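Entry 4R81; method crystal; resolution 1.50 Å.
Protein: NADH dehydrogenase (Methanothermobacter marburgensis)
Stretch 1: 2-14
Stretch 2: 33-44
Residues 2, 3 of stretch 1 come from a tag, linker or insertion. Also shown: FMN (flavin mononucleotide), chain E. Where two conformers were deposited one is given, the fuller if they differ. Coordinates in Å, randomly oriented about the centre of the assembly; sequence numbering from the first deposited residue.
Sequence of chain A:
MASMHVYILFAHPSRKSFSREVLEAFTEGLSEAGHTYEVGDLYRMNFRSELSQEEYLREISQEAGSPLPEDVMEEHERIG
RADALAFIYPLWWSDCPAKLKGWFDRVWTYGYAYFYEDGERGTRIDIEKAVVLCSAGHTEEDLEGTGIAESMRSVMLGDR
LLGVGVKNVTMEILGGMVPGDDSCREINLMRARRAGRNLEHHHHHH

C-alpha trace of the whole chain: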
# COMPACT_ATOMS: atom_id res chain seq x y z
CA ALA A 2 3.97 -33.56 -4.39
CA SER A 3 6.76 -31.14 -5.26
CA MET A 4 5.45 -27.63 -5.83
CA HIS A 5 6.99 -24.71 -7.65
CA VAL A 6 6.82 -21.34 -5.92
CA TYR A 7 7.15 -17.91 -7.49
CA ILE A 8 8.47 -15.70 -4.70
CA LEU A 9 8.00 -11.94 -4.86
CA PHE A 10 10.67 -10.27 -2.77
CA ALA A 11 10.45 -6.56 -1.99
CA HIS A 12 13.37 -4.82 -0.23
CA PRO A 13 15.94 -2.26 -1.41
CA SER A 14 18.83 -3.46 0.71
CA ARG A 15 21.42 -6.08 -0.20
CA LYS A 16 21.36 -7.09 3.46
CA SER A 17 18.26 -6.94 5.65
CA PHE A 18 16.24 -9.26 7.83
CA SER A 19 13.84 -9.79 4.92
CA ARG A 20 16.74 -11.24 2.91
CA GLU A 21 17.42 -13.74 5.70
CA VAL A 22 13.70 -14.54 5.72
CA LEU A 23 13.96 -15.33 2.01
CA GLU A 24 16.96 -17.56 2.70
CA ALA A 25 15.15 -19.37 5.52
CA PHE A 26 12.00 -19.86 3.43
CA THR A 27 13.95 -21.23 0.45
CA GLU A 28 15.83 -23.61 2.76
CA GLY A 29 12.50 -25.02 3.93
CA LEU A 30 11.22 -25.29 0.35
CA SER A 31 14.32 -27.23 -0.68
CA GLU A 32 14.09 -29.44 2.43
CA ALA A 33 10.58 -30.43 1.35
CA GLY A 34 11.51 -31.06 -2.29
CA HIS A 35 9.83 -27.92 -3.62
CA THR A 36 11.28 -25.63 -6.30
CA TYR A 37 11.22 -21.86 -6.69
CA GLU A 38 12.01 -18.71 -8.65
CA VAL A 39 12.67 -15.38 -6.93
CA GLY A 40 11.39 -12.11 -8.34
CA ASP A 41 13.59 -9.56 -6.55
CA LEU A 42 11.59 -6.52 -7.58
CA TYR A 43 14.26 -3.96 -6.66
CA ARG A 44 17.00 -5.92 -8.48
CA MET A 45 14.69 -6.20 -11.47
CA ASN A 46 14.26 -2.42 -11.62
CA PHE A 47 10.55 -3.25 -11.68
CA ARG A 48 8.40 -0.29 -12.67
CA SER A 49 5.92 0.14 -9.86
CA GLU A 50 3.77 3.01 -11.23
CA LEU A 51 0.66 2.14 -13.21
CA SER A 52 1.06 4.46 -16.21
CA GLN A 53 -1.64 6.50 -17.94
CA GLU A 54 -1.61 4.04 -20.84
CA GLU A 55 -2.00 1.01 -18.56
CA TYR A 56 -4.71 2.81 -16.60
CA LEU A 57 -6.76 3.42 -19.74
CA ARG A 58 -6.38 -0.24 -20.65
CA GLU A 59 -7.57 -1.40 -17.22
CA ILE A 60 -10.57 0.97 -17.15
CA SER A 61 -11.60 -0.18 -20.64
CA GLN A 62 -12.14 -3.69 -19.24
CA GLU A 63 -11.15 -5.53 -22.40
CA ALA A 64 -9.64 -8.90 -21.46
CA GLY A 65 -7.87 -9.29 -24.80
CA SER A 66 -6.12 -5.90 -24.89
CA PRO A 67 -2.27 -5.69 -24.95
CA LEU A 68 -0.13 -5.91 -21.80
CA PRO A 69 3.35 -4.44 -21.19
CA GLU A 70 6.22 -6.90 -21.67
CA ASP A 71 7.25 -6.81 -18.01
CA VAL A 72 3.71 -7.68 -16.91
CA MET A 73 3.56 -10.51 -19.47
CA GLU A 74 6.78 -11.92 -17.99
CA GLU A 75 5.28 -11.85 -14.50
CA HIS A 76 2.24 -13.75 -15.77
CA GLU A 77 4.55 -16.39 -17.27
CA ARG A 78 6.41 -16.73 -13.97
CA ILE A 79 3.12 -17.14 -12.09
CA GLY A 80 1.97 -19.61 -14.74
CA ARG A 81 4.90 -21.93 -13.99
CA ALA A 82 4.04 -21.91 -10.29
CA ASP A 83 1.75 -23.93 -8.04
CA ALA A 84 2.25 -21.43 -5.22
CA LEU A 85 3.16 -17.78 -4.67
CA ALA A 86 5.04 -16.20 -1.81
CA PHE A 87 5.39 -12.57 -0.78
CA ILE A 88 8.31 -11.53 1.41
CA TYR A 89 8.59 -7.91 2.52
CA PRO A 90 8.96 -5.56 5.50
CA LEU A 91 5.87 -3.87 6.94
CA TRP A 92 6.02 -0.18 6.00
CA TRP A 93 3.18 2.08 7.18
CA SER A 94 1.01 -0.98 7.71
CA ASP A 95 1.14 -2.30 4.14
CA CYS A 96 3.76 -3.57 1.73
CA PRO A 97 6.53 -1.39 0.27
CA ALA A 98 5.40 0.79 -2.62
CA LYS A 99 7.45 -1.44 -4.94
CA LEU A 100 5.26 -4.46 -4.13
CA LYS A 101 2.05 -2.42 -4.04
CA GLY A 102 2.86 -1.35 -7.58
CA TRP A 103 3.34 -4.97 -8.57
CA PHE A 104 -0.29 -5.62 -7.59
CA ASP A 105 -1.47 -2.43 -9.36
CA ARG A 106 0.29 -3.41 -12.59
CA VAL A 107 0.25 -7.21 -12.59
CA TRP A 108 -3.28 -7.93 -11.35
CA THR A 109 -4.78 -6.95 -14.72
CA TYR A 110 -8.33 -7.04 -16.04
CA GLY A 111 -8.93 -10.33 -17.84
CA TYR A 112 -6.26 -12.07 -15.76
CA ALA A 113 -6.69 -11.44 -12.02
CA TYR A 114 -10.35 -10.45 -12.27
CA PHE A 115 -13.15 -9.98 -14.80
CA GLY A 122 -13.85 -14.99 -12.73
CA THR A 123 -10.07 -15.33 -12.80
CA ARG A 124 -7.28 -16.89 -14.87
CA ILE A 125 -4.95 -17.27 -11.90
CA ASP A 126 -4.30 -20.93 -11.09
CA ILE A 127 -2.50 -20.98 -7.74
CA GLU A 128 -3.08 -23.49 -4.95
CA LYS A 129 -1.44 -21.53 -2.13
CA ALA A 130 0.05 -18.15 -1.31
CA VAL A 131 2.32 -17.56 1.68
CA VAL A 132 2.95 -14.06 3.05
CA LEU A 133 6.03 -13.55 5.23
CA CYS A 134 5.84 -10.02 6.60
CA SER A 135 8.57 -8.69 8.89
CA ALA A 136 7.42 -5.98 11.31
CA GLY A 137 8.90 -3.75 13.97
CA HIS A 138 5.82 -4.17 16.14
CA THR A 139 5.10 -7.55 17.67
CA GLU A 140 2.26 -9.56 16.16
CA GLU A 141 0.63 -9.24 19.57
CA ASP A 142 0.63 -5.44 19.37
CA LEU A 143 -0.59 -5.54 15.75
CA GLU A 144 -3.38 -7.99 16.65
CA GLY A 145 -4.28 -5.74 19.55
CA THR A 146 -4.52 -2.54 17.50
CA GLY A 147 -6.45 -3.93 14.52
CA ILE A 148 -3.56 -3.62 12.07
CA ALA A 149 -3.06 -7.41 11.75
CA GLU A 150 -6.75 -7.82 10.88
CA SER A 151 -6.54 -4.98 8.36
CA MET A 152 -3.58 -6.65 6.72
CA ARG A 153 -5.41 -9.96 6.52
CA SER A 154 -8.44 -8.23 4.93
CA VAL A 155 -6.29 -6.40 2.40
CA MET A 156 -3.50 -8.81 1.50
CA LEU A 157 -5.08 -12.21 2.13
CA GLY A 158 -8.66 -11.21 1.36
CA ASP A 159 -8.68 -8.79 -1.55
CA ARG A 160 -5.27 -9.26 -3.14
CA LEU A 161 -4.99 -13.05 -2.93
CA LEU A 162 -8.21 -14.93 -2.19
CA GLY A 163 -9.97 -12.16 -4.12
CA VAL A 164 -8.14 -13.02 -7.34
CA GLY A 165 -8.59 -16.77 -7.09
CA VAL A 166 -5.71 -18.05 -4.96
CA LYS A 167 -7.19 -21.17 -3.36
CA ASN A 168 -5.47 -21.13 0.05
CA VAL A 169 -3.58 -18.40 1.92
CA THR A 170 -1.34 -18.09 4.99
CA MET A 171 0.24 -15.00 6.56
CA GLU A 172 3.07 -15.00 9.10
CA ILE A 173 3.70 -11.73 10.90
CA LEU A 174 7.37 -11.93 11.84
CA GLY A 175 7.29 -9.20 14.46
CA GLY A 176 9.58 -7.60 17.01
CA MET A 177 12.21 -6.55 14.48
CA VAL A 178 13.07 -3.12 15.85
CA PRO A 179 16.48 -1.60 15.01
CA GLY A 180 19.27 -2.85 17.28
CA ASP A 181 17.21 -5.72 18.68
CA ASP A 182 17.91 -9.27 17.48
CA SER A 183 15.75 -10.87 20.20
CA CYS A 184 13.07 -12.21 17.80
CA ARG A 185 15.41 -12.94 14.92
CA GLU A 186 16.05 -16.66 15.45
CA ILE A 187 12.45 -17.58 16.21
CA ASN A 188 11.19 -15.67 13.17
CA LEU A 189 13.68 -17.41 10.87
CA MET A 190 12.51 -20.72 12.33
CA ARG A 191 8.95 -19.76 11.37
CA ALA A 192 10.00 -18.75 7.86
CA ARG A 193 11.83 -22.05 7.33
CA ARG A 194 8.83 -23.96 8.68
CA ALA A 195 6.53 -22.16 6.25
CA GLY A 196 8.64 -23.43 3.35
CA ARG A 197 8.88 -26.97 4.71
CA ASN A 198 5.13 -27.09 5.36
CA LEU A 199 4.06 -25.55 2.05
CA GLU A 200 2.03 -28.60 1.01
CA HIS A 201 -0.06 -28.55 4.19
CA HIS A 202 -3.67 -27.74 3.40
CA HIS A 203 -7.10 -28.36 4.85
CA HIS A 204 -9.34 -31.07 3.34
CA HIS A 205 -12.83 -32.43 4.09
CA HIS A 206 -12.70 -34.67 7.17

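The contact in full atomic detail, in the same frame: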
# COMPACT_ATOMS: atom_id res chain seq x y z
N ALA A 2 3.29 -33.76 -3.12
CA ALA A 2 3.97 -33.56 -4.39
C ALA A 2 4.81 -32.29 -4.37
O ALA A 2 4.47 -31.32 -3.69
CB ALA A 2 2.96 -33.50 -5.52
N SER A 3 5.91 -32.31 -5.12
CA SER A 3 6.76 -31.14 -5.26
C SER A 3 5.98 -30.00 -5.88
O SER A 3 5.27 -30.18 -6.87
CB SER A 3 7.97 -31.47 -6.14
OG SER A 3 8.79 -30.33 -6.30
N MET A 4 6.09 -28.81 -5.28
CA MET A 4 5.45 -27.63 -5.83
C MET A 4 6.47 -26.61 -6.24
O MET A 4 7.56 -26.53 -5.66
CB MET A 4 4.48 -27.03 -4.82
CG MET A 4 3.23 -27.85 -4.66
SD MET A 4 2.20 -27.22 -3.35
CE MET A 4 3.28 -27.44 -1.96
N HIS A 5 6.13 -25.82 -7.25
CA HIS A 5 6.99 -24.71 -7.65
C HIS A 5 6.42 -23.40 -7.14
O HIS A 5 5.23 -23.13 -7.30
CB HIS A 5 7.15 -24.65 -9.17
CG HIS A 5 8.00 -23.52 -9.63
ND1 HIS A 5 9.38 -23.53 -9.52
CD2 HIS A 5 7.68 -22.32 -10.17
CE1 HIS A 5 9.87 -22.40 -9.98
NE2 HIS A 5 8.86 -21.64 -10.39
N VAL A 6 7.26 -22.60 -6.50
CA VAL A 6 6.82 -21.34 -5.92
C VAL A 6 7.43 -20.16 -6.64
O VAL A 6 8.65 -20.12 -6.84
CB VAL A 6 7.24 -21.23 -4.45
CG1 VAL A 6 6.52 -20.06 -3.78
CG2 VAL A 6 6.92 -22.52 -3.72
N TYR A 7 6.61 -19.18 -7.03
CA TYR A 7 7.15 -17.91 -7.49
C TYR A 7 7.10 -16.95 -6.30
O TYR A 7 6.03 -16.66 -5.75
CB TYR A 7 6.41 -17.35 -8.72
CG TYR A 7 6.97 -16.03 -9.22
CD1 TYR A 7 8.35 -15.86 -9.42
CD2 TYR A 7 6.14 -14.95 -9.50
CE1 TYR A 7 8.87 -14.65 -9.88
CE2 TYR A 7 6.65 -13.74 -9.95
CZ TYR A 7 8.02 -13.59 -10.14
OH TYR A 7 8.55 -12.40 -10.58
N ILE A 8 8.29 -16.48 -5.91
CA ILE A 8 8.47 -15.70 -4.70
C ILE A 8 8.74 -14.25 -5.05
O ILE A 8 9.78 -13.92 -5.65
CB ILE A 8 9.65 -16.23 -3.87
CG1 ILE A 8 9.48 -17.73 -3.56
CG2 ILE A 8 9.80 -15.41 -2.60
CD1 ILE A 8 10.73 -18.36 -2.96
N LEU A 9 7.81 -13.38 -4.68
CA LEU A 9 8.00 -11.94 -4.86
C LEU A 9 8.71 -11.41 -3.63
O LEU A 9 8.22 -11.54 -2.51
CB LEU A 9 6.65 -11.23 -5.03
CG LEU A 9 5.89 -11.40 -6.36
CD1 LEU A 9 6.82 -11.08 -7.53
CD2 LEU A 9 5.27 -12.80 -6.51
N PHE A 10 9.86 -10.80 -3.85
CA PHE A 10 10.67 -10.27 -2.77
C PHE A 10 10.82 -8.77 -2.95
O PHE A 10 11.25 -8.30 -4.01
CB PHE A 10 12.04 -10.95 -2.76
CG PHE A 10 12.97 -10.42 -1.72
CD1 PHE A 10 12.86 -10.82 -0.40
CD2 PHE A 10 13.95 -9.51 -2.05
CE1 PHE A 10 13.72 -10.33 0.57
CE2 PHE A 10 14.81 -9.01 -1.09
CZ PHE A 10 14.70 -9.42 0.22
N ALA A 11 10.47 -8.02 -1.92
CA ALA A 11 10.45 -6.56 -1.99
C ALA A 11 11.27 -5.90 -0.88
O ALA A 11 10.77 -5.70 0.22
CB ALA A 11 9.00 -6.06 -1.93
N HIS A 12 12.52 -5.55 -1.18
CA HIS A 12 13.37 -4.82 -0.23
C HIS A 12 14.55 -4.19 -0.97
O HIS A 12 15.19 -4.85 -1.78
CB HIS A 12 13.89 -5.74 0.88
CG HIS A 12 14.35 -5.00 2.10
ND1 HIS A 12 15.44 -4.17 2.11
CD2 HIS A 12 13.85 -4.97 3.36
CE1 HIS A 12 15.59 -3.65 3.31
NE2 HIS A 12 14.64 -4.12 4.09
N PRO A 13 14.84 -2.91 -0.68
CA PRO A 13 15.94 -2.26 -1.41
C PRO A 13 17.34 -2.72 -1.02
O PRO A 13 18.27 -2.58 -1.82
CB PRO A 13 15.77 -0.77 -1.06
CG PRO A 13 15.04 -0.77 0.26
CD PRO A 13 14.11 -1.97 0.19
N SER A 14 17.50 -3.27 0.18
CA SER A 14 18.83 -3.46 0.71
C SER A 14 19.40 -4.82 0.38
O SER A 14 18.69 -5.83 0.42
CB SER A 14 18.84 -3.23 2.23
OG SER A 14 20.17 -3.23 2.72
N ALA A 33 11.82 -29.72 1.64
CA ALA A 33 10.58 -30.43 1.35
C ALA A 33 10.48 -30.89 -0.10
O ALA A 33 9.48 -31.48 -0.49
CB ALA A 33 9.38 -29.57 1.71
N GLY A 34 11.50 -30.61 -0.90
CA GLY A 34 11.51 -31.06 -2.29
C GLY A 34 10.83 -30.11 -3.26
O GLY A 34 10.64 -30.44 -4.43
N HIS A 35 10.47 -28.92 -2.78
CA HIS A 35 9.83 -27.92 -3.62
C HIS A 35 10.86 -27.15 -4.43
O HIS A 35 12.06 -27.17 -4.12
CB HIS A 35 8.99 -26.98 -2.75
CG HIS A 35 7.94 -27.68 -1.96
ND1 HIS A 35 7.10 -28.62 -2.52
CD2 HIS A 35 7.59 -27.59 -0.66
CE1 HIS A 35 6.27 -29.08 -1.59
NE2 HIS A 35 6.55 -28.46 -0.45
N THR A 36 10.40 -26.48 -5.49
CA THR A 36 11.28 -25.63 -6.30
C THR A 36 10.80 -24.19 -6.26
O THR A 36 9.69 -23.91 -5.82
CB THR A 36 11.38 -26.11 -7.76
OG1 THR A 36 10.09 -26.03 -8.38
CG2 THR A 36 11.89 -27.54 -7.83
N TYR A 37 11.62 -23.26 -6.75
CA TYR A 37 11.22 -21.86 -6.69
C TYR A 37 11.96 -20.95 -7.67
O TYR A 37 13.02 -21.30 -8.21
CB TYR A 37 11.36 -21.32 -5.25
CG TYR A 37 12.79 -21.34 -4.77
CD1 TYR A 37 13.63 -20.25 -4.98
CD2 TYR A 37 13.30 -22.46 -4.13
CE1 TYR A 37 14.94 -20.27 -4.56
CE2 TYR A 37 14.62 -22.49 -3.71
CZ TYR A 37 15.43 -21.40 -3.93
OH TYR A 37 16.73 -21.44 -3.51
N GLU A 38 11.37 -19.78 -7.91
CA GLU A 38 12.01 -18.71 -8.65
C GLU A 38 11.76 -17.43 -7.86
O GLU A 38 10.64 -17.18 -7.42
CB GLU A 38 11.41 -18.56 -10.06
CG GLU A 38 12.07 -17.44 -10.88
CD GLU A 38 11.52 -17.32 -12.30
OE1 GLU A 38 10.69 -18.16 -12.71
OE2 GLU A 38 11.93 -16.37 -13.00
N VAL A 39 12.81 -16.63 -7.66
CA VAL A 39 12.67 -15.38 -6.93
C VAL A 39 12.57 -14.18 -7.87
O VAL A 39 13.44 -13.98 -8.73
CB VAL A 39 13.84 -15.14 -5.94
CG1 VAL A 39 13.63 -13.83 -5.18
CG2 VAL A 39 13.95 -16.32 -4.98
N GLY A 40 11.51 -13.39 -7.68
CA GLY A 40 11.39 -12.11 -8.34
C GLY A 40 11.79 -11.02 -7.35
O GLY A 40 10.98 -10.60 -6.53
N ASP A 41 13.05 -10.60 -7.42
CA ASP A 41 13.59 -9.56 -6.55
C ASP A 41 13.27 -8.24 -7.23
O ASP A 41 14.02 -7.78 -8.10
CB ASP A 41 15.11 -9.77 -6.39
CG ASP A 41 15.75 -8.81 -5.37
OD1 ASP A 41 15.28 -7.67 -5.22
OD2 ASP A 41 16.75 -9.21 -4.73
N LEU A 42 12.14 -7.65 -6.85
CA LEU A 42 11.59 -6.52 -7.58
C LEU A 42 12.53 -5.32 -7.68
O LEU A 42 12.57 -4.65 -8.70
CB LEU A 42 10.25 -6.09 -6.98
CG LEU A 42 9.12 -7.13 -7.04
CD1 LEU A 42 7.85 -6.59 -6.43
CD2 LEU A 42 8.87 -7.58 -8.48
N TYR A 43 13.30 -5.06 -6.62
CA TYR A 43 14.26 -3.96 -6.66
C TYR A 43 15.41 -4.26 -7.62
O TYR A 43 15.79 -3.40 -8.42
CB TYR A 43 14.81 -3.64 -5.27
CG TYR A 43 14.03 -2.59 -4.51
CD1 TYR A 43 14.39 -1.25 -4.56
CD2 TYR A 43 12.95 -2.95 -3.71
CE1 TYR A 43 13.69 -0.29 -3.86
CE2 TYR A 43 12.24 -1.99 -3.00
CZ TYR A 43 12.63 -0.66 -3.07
OH TYR A 43 11.94 0.29 -2.36
N ARG A 44 15.94 -5.49 -7.56
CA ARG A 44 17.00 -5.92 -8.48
C ARG A 44 16.54 -5.87 -9.92
O ARG A 44 17.33 -5.60 -10.82
CB ARG A 44 17.43 -7.36 -8.18
CG ARG A 44 18.48 -7.51 -7.11
CD ARG A 44 19.32 -8.75 -7.34
NE ARG A 44 20.54 -8.45 -8.09
CZ ARG A 44 20.78 -8.84 -9.34
NH1 ARG A 44 19.90 -9.58 -10.01
NH2 ARG A 44 21.92 -8.49 -9.92
N1 FMN E . 6.97 -1.68 11.61
C2 FMN E . 5.66 -1.87 12.00
O2 FMN E . 5.40 -2.70 12.86
N3 FMN E . 4.64 -1.14 11.42
C4 FMN E . 4.92 -0.21 10.45
O4 FMN E . 4.00 0.42 9.94
C4A FMN E . 6.24 -0.00 10.04
N5 FMN E . 6.56 0.94 9.08
C5A FMN E . 7.87 1.11 8.69
C6 FMN E . 8.17 2.05 7.70
C7 FMN E . 9.49 2.25 7.30
C7M FMN E . 9.82 3.24 6.22
C8 FMN E . 10.51 1.50 7.88
C8M FMN E . 11.94 1.70 7.47
C9 FMN E . 10.20 0.57 8.88
C9A FMN E . 8.88 0.37 9.28
N10 FMN E . 8.57 -0.56 10.26
C10 FMN E . 7.26 -0.75 10.64
C1' FMN E . 9.63 -1.40 10.89
C2' FMN E . 9.96 -2.47 9.84
O2' FMN E . 8.89 -3.36 9.63
C3' FMN E . 11.26 -3.18 10.19
O3' FMN E . 12.30 -2.25 9.96
C4' FMN E . 11.46 -4.41 9.31
O4' FMN E . 10.51 -5.42 9.58
C5' FMN E . 12.86 -4.99 9.46
O5' FMN E . 13.03 -5.90 8.41
P FMN E . 14.11 -5.57 7.27
O1P FMN E . 15.48 -5.61 7.93
O2P FMN E . 14.03 -6.60 6.18
O3P FMN E . 13.85 -4.17 6.75
O HOH W 1 8.21 -19.19 -11.68
O HOH W 2 13.20 -6.42 -4.04
O HOH W 3 16.80 -6.21 -3.52

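Strands 5-10 and 36-41 run parallel, and a regular backbone ladder joins them: V6 N, I8 N and F10 N donate to T36 O, E38 O and G40 O, while E38 N, G40 N and L42 N donate to V6 O, I8 O and F10 O, all at 2.7 to 3.0 Å. Three aromatic residues, which cover the most surface, finish what the ladder begins.

Y43 closes the C-terminal end. Beyond the last rung its CA-to-CB bond points toward stretch 1, and its ring receives P13 CB over one face, 3.8 Å from the ring centroid; a rigid proline suits a flat aromatic surface. Nearby, water 2 accepts from both H12 N (3.1 Å) and Y43 N (2.9 Å); two donors cannot bond to each other, and the water gives them a shared acceptor.

H35 opens the other end. Its ND1 accepts from M4 N (2.9 Å), so a side chain supplies the acceptor just before T36 N donates to M4 O (2.8 Å).

F10 sits on the face shared with V6, I8, Y37, V39 and D41. Its CB packs 4.1 Å from V39 CG1, and its ring edge meets D41 CG, 3.8 Å from F10 CD2. On the other face, G40 leaves room for Y7: an ideal CB there would lie 2.3 Å from Y7 OH, a clash.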